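Local coordinates for protein family 88 glycosyl hydrolase (Bacteroides thetaiotaomicron, PDB 5NOA) that probably acts as a hydrolase on unsaturated sugar ends left by polysaccharide lyases, during bacterial breakdown of complex plant polysaccharides, at residues L180-L185 / E245-R250; V232-A237 / F295-Q300; L260-A265 / A311-V316. One frame throughout, in Å; residues are numbered along the deposited sequence.

Contact 1: L180-L185 / E245-R250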
ATOM      1  N   LEU A 180     -17.028  -8.513  13.884  1.00 10.20           N
ATOM      2  CA  LEU A 180     -16.733  -9.476  12.852  1.00 10.22           C
ATOM      3  C   LEU A 180     -15.643  -8.975  11.902  1.00  9.26           C
ATOM      4  O   LEU A 180     -14.856  -9.775  11.427  1.00  9.50           O
ATOM      5  CB  LEU A 180     -18.006  -9.875  12.104  1.00 10.10           C
ATOM      6  CG  LEU A 180     -17.856 -11.019  11.122  1.00 13.00           C
ATOM      7  CD1 LEU A 180     -17.492 -12.330  11.831  1.00 15.50           C
ATOM      8  CD2 LEU A 180     -19.148 -11.178  10.342  1.00 15.90           C
ATOM      9  N   TYR A 181     -15.604  -7.667  11.632  1.00  8.60           N
ATOM     10  CA  TYR A 181     -14.523  -7.127  10.777  1.00  8.77           C
ATOM     11  C   TYR A 181     -13.138  -7.485  11.295  1.00  8.20           C
ATOM     12  O   TYR A 181     -12.247  -7.783  10.510  1.00  8.90           O
ATOM     13  CB  TYR A 181     -14.651  -5.609  10.629  1.00  9.10           C
ATOM     14  CG  TYR A 181     -15.724  -5.155   9.673  1.00  8.97           C
ATOM     15  CD1 TYR A 181     -15.520  -5.240   8.311  1.00  9.07           C
ATOM     16  CD2 TYR A 181     -16.943  -4.635  10.118  1.00  9.46           C
ATOM     17  CE1 TYR A 181     -16.498  -4.833   7.417  1.00  9.74           C
ATOM     18  CE2 TYR A 181     -17.912  -4.240   9.226  1.00  9.89           C
ATOM     19  CZ  TYR A 181     -17.676  -4.336   7.877  1.00  9.50           C
ATOM     20  OH  TYR A 181     -18.606  -3.926   6.961  1.00 11.38           O
ATOM     21  N   LEU A 182     -12.966  -7.436  12.611  1.00  8.50           N
ATOM     22  CA  LEU A 182     -11.656  -7.717  13.182  1.00  9.22           C
ATOM     23  C   LEU A 182     -11.351  -9.197  13.303  1.00  9.00           C
ATOM     24  O   LEU A 182     -10.199  -9.615  13.201  1.00 10.69           O
ATOM     25  CB  LEU A 182     -11.473  -6.957  14.507  1.00 10.16           C
ATOM     26  CG  LEU A 182     -11.679  -5.443  14.414  1.00 11.48           C
ATOM     27  CD1 LEU A 182     -11.432  -4.800  15.781  1.00 12.89           C
ATOM     28  CD2 LEU A 182     -10.819  -4.813  13.343  1.00 12.55           C
ATOM     29  N   GLU A 183     -12.392  -9.999  13.470  1.00  9.34           N
ATOM     30  CA  GLU A 183     -12.222 -11.436  13.432  1.00  9.73           C
ATOM     31  C   GLU A 183     -11.818 -11.927  12.041  1.00  8.59           C
ATOM     32  O   GLU A 183     -10.900 -12.754  11.872  1.00  9.06           O
ATOM     33  CB  GLU A 183     -13.492 -12.134  13.878  1.00 12.52           C
ATOM     34  CG  GLU A 183     -13.477 -13.642  13.777  1.00 18.72           C
ATOM     35  CD  GLU A 183     -12.338 -14.313  14.512  1.00 23.12           C
ATOM     36  OE1 GLU A 183     -11.987 -13.880  15.667  1.00 22.92           O
ATOM     37  OE2 GLU A 183     -11.812 -15.306  13.905  1.00 29.91           O
ATOM     38  N   LYS A 184     -12.495 -11.411  11.038  1.00  8.50           N
ATOM     39  CA  LYS A 184     -12.203 -11.786   9.656  1.00  9.09           C
ATOM     40  C   LYS A 184     -10.901 -11.202   9.136  1.00  8.35           C
ATOM     41  O   LYS A 184     -10.243 -11.853   8.322  1.00  9.30           O
ATOM     42  CB  LYS A 184     -13.419 -11.471   8.783  1.00  9.96           C
ATOM     43  CG  LYS A 184     -14.602 -12.399   9.079  1.00 10.28           C
ATOM     44  CD  LYS A 184     -14.418 -13.765   8.441  1.00 11.12           C
ATOM     45  CE  LYS A 184     -15.550 -14.720   8.773  1.00 12.41           C
ATOM     46  NZ  LYS A 184     -15.378 -16.010   8.065  1.00 13.69           N
ATOM     47  N   LEU A 185     -10.519 -10.008   9.597  1.00  8.17           N
ATOM     48  CA  LEU A 185      -9.164  -9.519   9.291  1.00  8.65           C
ATOM     49  C   LEU A 185      -8.155 -10.591   9.677  1.00  8.36           C
ATOM     50  O   LEU A 185      -7.250 -10.944   8.909  1.00  8.26           O
ATOM     51  CB  LEU A 185      -8.922  -8.229  10.088  1.00  9.04           C
ATOM     52  CG  LEU A 185      -7.477  -7.710  10.123  1.00  9.11           C
ATOM     53  CD1 LEU A 185      -6.971  -7.391   8.757  1.00  9.64           C
ATOM     54  CD2 LEU A 185      -7.423  -6.525  11.048  1.00  9.78           C
ATOM     55  N   GLU A 245      -6.520  -0.683  20.486  1.00 13.33           N
ATOM     56  CA  GLU A 245      -5.353  -1.110  21.256  1.00 13.91           C
ATOM     57  C   GLU A 245      -5.654  -2.421  22.008  1.00 13.34           C
ATOM     58  O   GLU A 245      -4.738  -3.120  22.422  1.00 16.08           O
ATOM     59  CB  GLU A 245      -4.867   0.036  22.192  1.00 17.02           C
ATOM     60  CG  GLU A 245      -5.824   0.352  23.337  1.00 19.37           C
ATOM     61  CD  GLU A 245      -5.447   1.567  24.189  1.00 24.23           C
ATOM     62  OE1 GLU A 245      -4.285   1.609  24.651  1.00 24.78           O
ATOM     63  OE2 GLU A 245      -6.316   2.449  24.421  1.00 25.39           O
ATOM     64  N   THR A 246      -6.939  -2.720  22.231  1.00 12.79           N
ATOM     65  CA  THR A 246      -7.357  -3.887  22.968  1.00 13.98           C
ATOM     66  C   THR A 246      -7.648  -5.117  22.116  1.00 14.80           C
ATOM     67  O   THR A 246      -8.055  -6.148  22.650  1.00 16.53           O
ATOM     68  CB  THR A 246      -8.644  -3.524  23.733  1.00 16.04           C
ATOM     69  OG1 THR A 246      -9.568  -2.909  22.824  1.00 16.32           O
ATOM     70  CG2 THR A 246      -8.333  -2.585  24.890  1.00 18.54           C
ATOM     71  N   ASP A 247      -7.477  -5.016  20.793  1.00 11.84           N
ATOM     72  CA  ASP A 247      -7.866  -6.120  19.947  1.00 12.03           C
ATOM     73  C   ASP A 247      -7.056  -7.372  20.296  1.00 11.43           C
ATOM     74  O   ASP A 247      -5.841  -7.292  20.461  1.00 12.36           O
ATOM     75  CB  ASP A 247      -7.672  -5.799  18.462  1.00 11.72           C
ATOM     76  CG  ASP A 247      -8.165  -6.943  17.600  1.00 13.56           C
ATOM     77  OD1 ASP A 247      -9.382  -7.085  17.535  1.00 15.85           O
ATOM     78  OD2 ASP A 247      -7.373  -7.744  17.104  1.00 14.34           O
ATOM     79  N   LYS A 248      -7.718  -8.525  20.365  1.00 11.38           N
ATOM     80  CA  LYS A 248      -7.059  -9.741  20.826  1.00 12.71           C
ATOM     81  C   LYS A 248      -5.983 -10.265  19.906  1.00 11.83           C
ATOM     82  O   LYS A 248      -5.149 -11.055  20.363  1.00 16.14           O
ATOM     83  CB  LYS A 248      -8.097 -10.849  21.065  1.00 15.86           C
ATOM     84  CG  LYS A 248      -8.796 -11.381  19.829  1.00 17.39           C
ATOM     85  CD  LYS A 248      -9.852 -12.391  20.277  1.00 22.36           C
ATOM     86  CE  LYS A 248     -11.190 -11.737  20.479  1.00 26.33           C
ATOM     87  NZ  LYS A 248     -11.759 -11.361  19.166  1.00 29.37           N
ATOM     88  N   TYR A 249      -5.996  -9.876  18.628  1.00  9.82           N
ATOM     89  CA  TYR A 249      -5.004 -10.332  17.665  1.00 10.61           C
ATOM     90  C   TYR A 249      -3.884  -9.312  17.428  1.00  9.91           C
ATOM     91  O   TYR A 249      -2.981  -9.586  16.647  1.00 12.15           O
ATOM     92  CB  TYR A 249      -5.671 -10.683  16.335  1.00 11.75           C
ATOM     93  CG  TYR A 249      -6.716 -11.764  16.465  1.00 12.64           C
ATOM     94  CD1 TYR A 249      -6.376 -13.056  16.901  1.00 13.30           C
ATOM     95  CD2 TYR A 249      -8.018 -11.505  16.148  1.00 11.56           C
ATOM     96  CE1 TYR A 249      -7.334 -14.044  16.987  1.00 14.96           C
ATOM     97  CE2 TYR A 249      -8.975 -12.478  16.236  1.00 13.62           C
ATOM     98  CZ  TYR A 249      -8.638 -13.729  16.656  1.00 13.77           C
ATOM     99  OH  TYR A 249      -9.615 -14.707  16.749  1.00 18.39           O
ATOM    100  N   ARG A 250      -3.915  -8.162  18.115  1.00 10.64           N
ATOM    101  CA  ARG A 250      -3.000  -7.056  17.808  1.00 10.53           C
ATOM    102  C   ARG A 250      -1.553  -7.445  17.936  1.00  9.69           C
ATOM    103  O   ARG A 250      -0.743  -7.050  17.102  1.00 10.34           O
ATOM    104  CB  ARG A 250      -3.333  -5.878  18.723  1.00 10.92           C
ATOM    105  CG  ARG A 250      -2.544  -4.624  18.476  1.00 11.03           C
ATOM    106  CD  ARG A 250      -3.187  -3.476  19.233  1.00 11.99           C
ATOM    107  NE  ARG A 250      -2.509  -2.198  19.081  1.00 12.13           N
ATOM    108  CZ  ARG A 250      -1.541  -1.753  19.870  1.00 12.38           C
ATOM    109  NH1 ARG A 250      -1.087  -2.508  20.865  1.00 13.71           N
ATOM    110  NH2 ARG A 250      -1.013  -0.554  19.624  1.00 14.68           N
TER
HETATM  111  O   HOH W   1      -8.032  -8.282  14.364  1.00 10.78           O
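E183 and Y249 meet at OE1 and OH from different first torsions: E183 sets CG anti to its backbone N (chi1 175°), whereas Y249 carries CG anti to its carbonyl carbon, beside the N. The glutamate chain then bends at chi2, and E183 OE1 accepts a 2.7 Å hydrogen bond from Y249 OH through the lone pair on the side of the other oxygen. OE1 sits at the edge of the tyrosine ring, near its plane, although the carboxylate is turned 69° from that plane. K248 folds back over one face of the ring, its CG 3.7 Å above the centre, and K248 NZ stays 4.3 Å from E183 OE1, too far for a salt bridge. Within the (alpha/alpha)6 barrel, or six-hairpin fold, of the family 88 hydrolases, this surface contact ties the start of helix 180-196 to the loop between helices 226-242 and 250-266. D247 caps the turn that leads into the second of these: its OD2 accepts from Y249 N at 3.0 Å, the donor standing 55° out of the carboxylate plane. A phenylalanine in place of Y249 would probably leave E183 OE1 without its hydroxyl mate and the carboxylate freer to turn. One water donates to both D247 OD2 and L182 O, while D247 OD1 lies 3.5 Å from L182 CD1.

Contact 2: V232-A237 / F295-Q300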
ATOM      1  N   VAL A 232       2.556  -5.162   1.642  1.00  6.34           N
ATOM      2  CA  VAL A 232       2.275  -5.816   2.910  1.00  6.84           C
ATOM      3  C   VAL A 232       2.722  -4.945   4.083  1.00  6.02           C
ATOM      4  O   VAL A 232       1.996  -4.780   5.066  1.00  7.19           O
ATOM      5  CB  VAL A 232       2.886  -7.217   3.002  1.00  7.72           C
ATOM      6  CG1 VAL A 232       2.541  -7.852   4.351  1.00  8.69           C
ATOM      7  CG2 VAL A 232       2.427  -8.122   1.865  1.00  8.46           C
ATOM      8  N   LEU A 233       3.941  -4.413   4.013  1.00  6.41           N
ATOM      9  CA  LEU A 233       4.445  -3.631   5.135  1.00  6.75           C
ATOM     10  C   LEU A 233       3.584  -2.380   5.333  1.00  6.37           C
ATOM     11  O   LEU A 233       3.244  -2.013   6.467  1.00  7.27           O
ATOM     12  CB  LEU A 233       5.906  -3.244   4.934  1.00  6.89           C
ATOM     13  CG  LEU A 233       6.552  -2.589   6.141  1.00  7.73           C
ATOM     14  CD1 LEU A 233       6.880  -3.643   7.187  1.00  8.26           C
ATOM     15  CD2 LEU A 233       7.857  -1.885   5.756  1.00  8.98           C
ATOM     16  N   ALA A 234       3.275  -1.700   4.230  1.00  6.52           N
ATOM     17  CA  ALA A 234       2.400  -0.533   4.322  1.00  7.06           C
ATOM     18  C   ALA A 234       1.000  -0.871   4.811  1.00  6.84           C
ATOM     19  O   ALA A 234       0.401  -0.116   5.566  1.00  7.89           O
ATOM     20  CB  ALA A 234       2.312   0.156   2.970  1.00  7.12           C
ATOM     21  N   GLY A 235       0.494  -2.021   4.383  1.00  7.08           N
ATOM     22  CA  GLY A 235      -0.796  -2.463   4.856  1.00  7.68           C
ATOM     23  C   GLY A 235      -0.849  -2.758   6.327  1.00  7.11           C
ATOM     24  O   GLY A 235      -1.801  -2.391   7.014  1.00  7.92           O
ATOM     25  N   LEU A 236       0.186  -3.413   6.839  1.00  7.40           N
ATOM     26  CA  LEU A 236       0.279  -3.666   8.251  1.00  7.27           C
ATOM     27  C   LEU A 236       0.391  -2.364   9.050  1.00  7.84           C
ATOM     28  O   LEU A 236      -0.212  -2.245  10.123  1.00  8.12           O
ATOM     29  CB  LEU A 236       1.435  -4.597   8.578  1.00  8.40           C
ATOM     30  CG  LEU A 236       1.228  -6.050   8.204  1.00  9.61           C
ATOM     31  CD1 LEU A 236       2.537  -6.830   8.266  1.00  9.68           C
ATOM     32  CD2 LEU A 236       0.146  -6.698   9.056  1.00 10.99           C
ATOM     33  N   ALA A 237       1.127  -1.384   8.549  1.00  7.72           N
ATOM     34  CA  ALA A 237       1.170  -0.077   9.205  1.00  7.82           C
ATOM     35  C   ALA A 237      -0.220   0.518   9.288  1.00  7.87           C
ATOM     36  O   ALA A 237      -0.615   0.996  10.338  1.00  8.99           O
ATOM     37  CB  ALA A 237       2.144   0.833   8.472  1.00  8.13           C
ATOM     38  N   PHE A 295       8.105   0.870   1.446  1.00  6.50           N
ATOM     39  CA  PHE A 295       8.961   0.557   2.584  1.00  7.10           C
ATOM     40  C   PHE A 295       9.311   1.809   3.378  1.00  7.34           C
ATOM     41  O   PHE A 295       9.398   1.754   4.605  1.00  8.41           O
ATOM     42  CB  PHE A 295      10.246  -0.143   2.143  1.00  7.19           C
ATOM     43  CG  PHE A 295      10.044  -1.498   1.496  1.00  6.34           C
ATOM     44  CD1 PHE A 295       9.160  -2.436   2.000  1.00  6.84           C
ATOM     45  CD2 PHE A 295      10.828  -1.864   0.428  1.00  7.40           C
ATOM     46  CE1 PHE A 295       9.030  -3.688   1.424  1.00  7.64           C
ATOM     47  CE2 PHE A 295      10.691  -3.107  -0.155  1.00  8.04           C
ATOM     48  CZ  PHE A 295       9.789  -4.025   0.334  1.00  8.02           C
ATOM     49  N   THR A 296       9.552   2.916   2.690  1.00  6.84           N
ATOM     50  CA  THR A 296       9.912   4.153   3.344  1.00  7.37           C
ATOM     51  C   THR A 296       8.743   4.648   4.176  1.00  7.16           C
ATOM     52  O   THR A 296       8.945   5.133   5.291  1.00  8.53           O
ATOM     53  CB  THR A 296      10.350   5.178   2.323  1.00  7.52           C
ATOM     54  OG1 THR A 296      11.409   4.646   1.541  1.00  8.30           O
ATOM     55  CG2 THR A 296      10.846   6.464   2.901  1.00  8.51           C
ATOM     56  N   TYR A 297       7.515   4.496   3.677  1.00  6.78           N
ATOM     57  CA  TYR A 297       6.328   4.744   4.487  1.00  6.79           C
ATOM     58  C   TYR A 297       6.242   3.824   5.672  1.00  6.69           C
ATOM     59  O   TYR A 297       6.094   4.249   6.819  1.00  7.74           O
ATOM     60  CB  TYR A 297       5.032   4.586   3.663  1.00  6.87           C
ATOM     61  CG  TYR A 297       3.787   4.650   4.511  1.00  8.05           C
ATOM     62  CD1 TYR A 297       3.426   5.815   5.155  1.00  8.60           C
ATOM     63  CD2 TYR A 297       2.997   3.525   4.703  1.00 10.43           C
ATOM     64  CE1 TYR A 297       2.289   5.880   5.925  1.00 10.71           C
ATOM     65  CE2 TYR A 297       1.857   3.586   5.504  1.00 12.24           C
ATOM     66  CZ  TYR A 297       1.512   4.777   6.132  1.00 11.60           C
ATOM     67  OH  TYR A 297       0.376   4.872   6.918  1.00 14.82           O
ATOM     68  N   GLY A 298       6.282   2.510   5.424  1.00  6.91           N
ATOM     69  CA  GLY A 298       6.000   1.555   6.511  1.00  7.07           C
ATOM     70  C   GLY A 298       7.049   1.609   7.608  1.00  6.52           C
ATOM     71  O   GLY A 298       6.719   1.545   8.787  1.00  6.88           O
ATOM     72  N   LEU A 299       8.327   1.721   7.205  1.00  6.50           N
ATOM     73  CA  LEU A 299       9.396   1.782   8.198  1.00  6.93           C
ATOM     74  C   LEU A 299       9.311   3.091   8.981  1.00  7.04           C
ATOM     75  O   LEU A 299       9.433   3.083  10.209  1.00  7.97           O
ATOM     76  CB  LEU A 299      10.759   1.627   7.581  1.00  7.57           C
ATOM     77  CG  LEU A 299      11.057   0.267   6.945  1.00  7.75           C
ATOM     78  CD1 LEU A 299      12.407   0.291   6.274  1.00  8.94           C
ATOM     79  CD2 LEU A 299      10.991  -0.852   7.939  1.00  8.97           C
ATOM     80  N   GLN A 300       9.122   4.219   8.306  1.00  6.84           N
ATOM     81  CA  GLN A 300       9.038   5.471   9.059  1.00  7.42           C
ATOM     82  C   GLN A 300       7.811   5.478   9.941  1.00  6.36           C
ATOM     83  O   GLN A 300       7.848   5.975  11.073  1.00  7.67           O
ATOM     84  CB  GLN A 300       9.034   6.665   8.134  1.00  7.35           C
ATOM     85  CG  GLN A 300       9.097   8.010   8.910  1.00  7.57           C
ATOM     86  CD  GLN A 300      10.463   8.229   9.565  1.00  8.50           C
ATOM     87  OE1 GLN A 300      11.397   8.651   8.900  1.00 10.53           O
ATOM     88  NE2 GLN A 300      10.600   7.887  10.839  1.00  9.53           N
TER
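L233 lies over G298, its CD2 4.0 Å from the glycine CA, and occupies the place a larger residue's CB would need: a CB modelled on G298 would fall only 2.8 Å from L233 CG, a clash. This absence of a side chain lets the two helices come to 8.1 Å between segment axes, which cross at 37°, and brings A234 and G298 within 4.7 Å, CA to CA. L233 holds CG anti to its backbone N (chi1 -172°), and its CD2 branch does most of the touching. That methyl rests 4.0 Å from L299 CD2, the two leucine side chains crossing at about a right angle, and also meets F295 at the ring edge, near its plane, 4.0 Å from CD1. Both F295 and L299 leave their helix pointing away from 232-237, with CG anti to the carbonyl carbon; only the ends of their side chains return to the leucine. Y297 takes the other setting, CG anti to the backbone N (chi1 172°). Its ring edge reaches A234 CB, 3.9 Å from CD2, and its CE2 comes 4.1 Å from A237 CB. No hydrogen bond crosses this buried, apolar interface, which joins helices 226-242 and 289-304 close to the centre of the chain. Around it, helix 250-266 meets L233 through F257, helix 310-328 presses V317 on L299, and helix 358-377 packs L366 and E370 against Y297.

Contact 3: L260-A265 / A311-V316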
ATOM      1  N   LEU A 260       8.869  -8.583   9.481  1.00  8.51           N
ATOM      2  CA  LEU A 260       8.939  -8.128   8.089  1.00  8.31           C
ATOM      3  C   LEU A 260       9.813  -6.884   7.966  1.00  7.45           C
ATOM      4  O   LEU A 260      10.667  -6.801   7.081  1.00  8.30           O
ATOM      5  CB  LEU A 260       7.528  -7.851   7.588  1.00  9.00           C
ATOM      6  CG  LEU A 260       7.383  -7.418   6.155  1.00 10.05           C
ATOM      7  CD1 LEU A 260       7.935  -8.446   5.203  1.00 11.96           C
ATOM      8  CD2 LEU A 260       5.941  -7.073   5.822  1.00 11.29           C
ATOM      9  N   ALA A 261       9.638  -5.944   8.890  1.00  7.37           N
ATOM     10  CA  ALA A 261      10.487  -4.751   8.842  1.00  7.65           C
ATOM     11  C   ALA A 261      11.968  -5.064   8.915  1.00  7.72           C
ATOM     12  O   ALA A 261      12.796  -4.491   8.188  1.00  8.18           O
ATOM     13  CB  ALA A 261      10.123  -3.802   9.980  1.00  7.30           C
ATOM     14  N   LYS A 262      12.306  -6.011   9.783  1.00  7.90           N
ATOM     15  CA  LYS A 262      13.713  -6.344   9.962  1.00  8.55           C
ATOM     16  C   LYS A 262      14.317  -6.927   8.720  1.00  8.13           C
ATOM     17  O   LYS A 262      15.430  -6.556   8.304  1.00  8.68           O
ATOM     18  CB  LYS A 262      13.855  -7.294  11.167  1.00 10.12           C
ATOM     19  CG  LYS A 262      15.268  -7.537  11.656  1.00 13.00           C
ATOM     20  CD  LYS A 262      15.286  -8.387  12.947  1.00 18.63           C
ATOM     21  CE  LYS A 262      16.672  -8.890  13.315  1.00 26.61           C
ATOM     22  NZ  LYS A 262      17.656  -7.824  13.570  1.00 34.42           N
ATOM     23  N   SER A 263      13.564  -7.819   8.091  1.00  7.93           N
ATOM     24  CA  SER A 263      14.060  -8.447   6.856  1.00  8.12           C
ATOM     25  C   SER A 263      14.097  -7.469   5.682  1.00  7.70           C
ATOM     26  O   SER A 263      15.008  -7.503   4.860  1.00  8.45           O
ATOM     27  CB  SER A 263      13.201  -9.643   6.514  1.00  9.54           C
ATOM     28  OG  SER A 263      13.399 -10.657   7.459  1.00 13.74           O
ATOM     29  N   VAL A 264      13.123  -6.581   5.623  1.00  7.75           N
ATOM     30  CA  VAL A 264      13.124  -5.504   4.632  1.00  7.97           C
ATOM     31  C   VAL A 264      14.356  -4.636   4.797  1.00  7.39           C
ATOM     32  O   VAL A 264      15.098  -4.385   3.841  1.00  8.46           O
ATOM     33  CB  VAL A 264      11.828  -4.672   4.719  1.00  8.13           C
ATOM     34  CG1 VAL A 264      11.942  -3.360   3.936  1.00  9.11           C
ATOM     35  CG2 VAL A 264      10.653  -5.467   4.199  1.00  8.35           C
ATOM     36  N   ALA A 265      14.609  -4.157   6.015  1.00  7.23           N
ATOM     37  CA  ALA A 265      15.737  -3.324   6.217  1.00  8.44           C
ATOM     38  C   ALA A 265      17.063  -4.004   5.848  1.00  8.50           C
ATOM     39  O   ALA A 265      17.941  -3.367   5.275  1.00 10.46           O
ATOM     40  CB  ALA A 265      15.775  -2.849   7.668  1.00  8.87           C
ATOM     41  N   ALA A 311      16.697   3.796  16.351  1.00 16.45           N
ATOM     42  CA  ALA A 311      18.126   3.817  16.034  1.00 18.57           C
ATOM     43  C   ALA A 311      18.476   2.833  14.915  1.00 17.30           C
ATOM     44  O   ALA A 311      19.355   3.106  14.106  1.00 19.14           O
ATOM     45  CB  ALA A 311      18.960   3.528  17.275  1.00 21.73           C
ATOM     46  N   HIS A 312      17.808   1.682  14.892  1.00 15.77           N
ATOM     47  CA  HIS A 312      18.088   0.646  13.909  1.00 14.99           C
ATOM     48  C   HIS A 312      17.538   1.068  12.540  1.00 12.40           C
ATOM     49  O   HIS A 312      18.216   0.916  11.517  1.00 14.97           O
ATOM     50  CB  HIS A 312      17.457  -0.693  14.324  1.00 15.65           C
ATOM     51  CG  HIS A 312      17.732  -1.837  13.391  1.00 15.26           C
ATOM     52  ND1 HIS A 312      18.826  -2.670  13.512  1.00 19.26           N
ATOM     53  CD2 HIS A 312      17.020  -2.300  12.339  1.00 17.57           C
ATOM     54  CE1 HIS A 312      18.779  -3.583  12.555  1.00 19.40           C
ATOM     55  NE2 HIS A 312      17.689  -3.380  11.834  1.00 18.40           N
ATOM     56  N   TYR A 313      16.321   1.591  12.499  1.00 10.58           N
ATOM     57  CA  TYR A 313      15.620   1.788  11.229  1.00 10.35           C
ATOM     58  C   TYR A 313      15.822   3.170  10.647  1.00  9.85           C
ATOM     59  O   TYR A 313      15.706   3.313   9.432  1.00 10.37           O
ATOM     60  CB  TYR A 313      14.143   1.461  11.345  1.00 10.24           C
ATOM     61  CG  TYR A 313      13.905  -0.008  11.543  1.00  9.00           C
ATOM     62  CD1 TYR A 313      13.961  -0.878  10.462  1.00  9.70           C
ATOM     63  CD2 TYR A 313      13.616  -0.557  12.783  1.00  9.67           C
ATOM     64  CE1 TYR A 313      13.726  -2.225  10.621  1.00 10.72           C
ATOM     65  CE2 TYR A 313      13.388  -1.906  12.957  1.00 10.26           C
ATOM     66  CZ  TYR A 313      13.460  -2.761  11.859  1.00 10.39           C
ATOM     67  OH  TYR A 313      13.241  -4.083  11.999  1.00 11.84           O
ATOM     68  N   GLN A 314      16.037   4.202  11.457  1.00 10.20           N
ATOM     69  CA  GLN A 314      16.123   5.543  10.870  1.00 10.68           C
ATOM     70  C   GLN A 314      17.205   5.664   9.787  1.00 10.93           C
ATOM     71  O   GLN A 314      16.948   6.268   8.743  1.00 10.74           O
ATOM     72  CB  GLN A 314      16.290   6.635  11.930  1.00 11.02           C
ATOM     73  CG  GLN A 314      15.886   7.995  11.393  1.00 10.20           C
ATOM     74  CD  GLN A 314      14.438   8.091  10.961  1.00 10.52           C
ATOM     75  OE1 GLN A 314      13.540   7.739  11.724  1.00 11.94           O
ATOM     76  NE2 GLN A 314      14.197   8.596   9.752  1.00 11.29           N
ATOM     77  N   PRO A 315      18.391   5.048   9.961  1.00 11.27           N
ATOM     78  CA  PRO A 315      19.382   5.165   8.894  1.00 12.43           C
ATOM     79  C   PRO A 315      18.946   4.539   7.565  1.00 11.24           C
ATOM     80  O   PRO A 315      19.308   5.031   6.501  1.00 11.44           O
ATOM     81  CB  PRO A 315      20.605   4.447   9.474  1.00 13.58           C
ATOM     82  CG  PRO A 315      20.469   4.617  10.940  1.00 13.21           C
ATOM     83  CD  PRO A 315      18.998   4.475  11.175  1.00 12.43           C
ATOM     84  N   VAL A 316      18.173   3.473   7.634  1.00 10.06           N
ATOM     85  CA  VAL A 316      17.638   2.825   6.438  1.00  9.83           C
ATOM     86  C   VAL A 316      16.673   3.782   5.757  1.00  9.01           C
ATOM     87  O   VAL A 316      16.703   3.964   4.520  1.00  8.87           O
ATOM     88  CB  VAL A 316      16.961   1.512   6.846  1.00 10.46           C
ATOM     89  CG1 VAL A 316      16.202   0.887   5.698  1.00 10.29           C
ATOM     90  CG2 VAL A 316      18.034   0.554   7.414  1.00 12.87           C
TER
HETATM   91  O   HOH W   2      17.498  -5.346   9.775  1.00 17.05           O
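Y313 reaches across to A261, K262 and A265, its hydroxyl and CE1 making the closest approaches; its CG stands anti to the carbonyl carbon, beside the backbone N (chi1 -69°). A265 CB lies 3.6 Å from Y313 CE1, and A261 O approaches the same carbon at the ring edge, near the plane. The hydroxyl end abuts the helix backbone: Y313 OH is 3.1 Å from K262 CA, a tight approach, and although K262 N is as near, the angle is too poor for a hydrogen bond. The lysine side chain crosses the tyrosine at about a right angle, with K262 CB 3.4 Å from Y313 OH. One turn farther on, V316 CG2 adds a methyl contact of 4.1 Å to A265 CB. Behind this first shell, H312 lays CD2 over the centre of one face of the Y313 ring, 3.5 Å above its plane. H312 is itself linked to the other helix by a water that donates to K262 O and lies 2.9 Å from H312 NE2, in the plane of the imidazole. Helix 310-328 is kinked here, at P315 and V316, whose nitrogens lack the usual bond to the preceding turn. The segment axes stand 10.8 Å apart at 44°, a separation spanned by the tyrosine ring. Helix 289-304 lies beside the joint and supplies V303 to Y313; W274 packs on V316, and strand 203-204 sets L203 against V264 on the 250-266 helix.

Following the chain, contact 1 opens on helix 180-196 and closes a loop at the turn before helix 250-266. Contact 2 opens inside that loop, on helix 226-242, and closes later, on helix 289-304, so the two cross; their nearest atoms are about 7 Å apart. Contact 3 opens on helix 250-266, after contact 1 has closed, and ends on helix 310-328, crossing contact 2 in turn. Contacts 2 and 3 touch directly: Q300 OE1 and Q314 NE2 form a probable hydrogen bond of 2.9 Å, and F295 packs on V264. Each joins a helix to the next but one in the chain, and together they make one block, with contact 1 a separate surface contact.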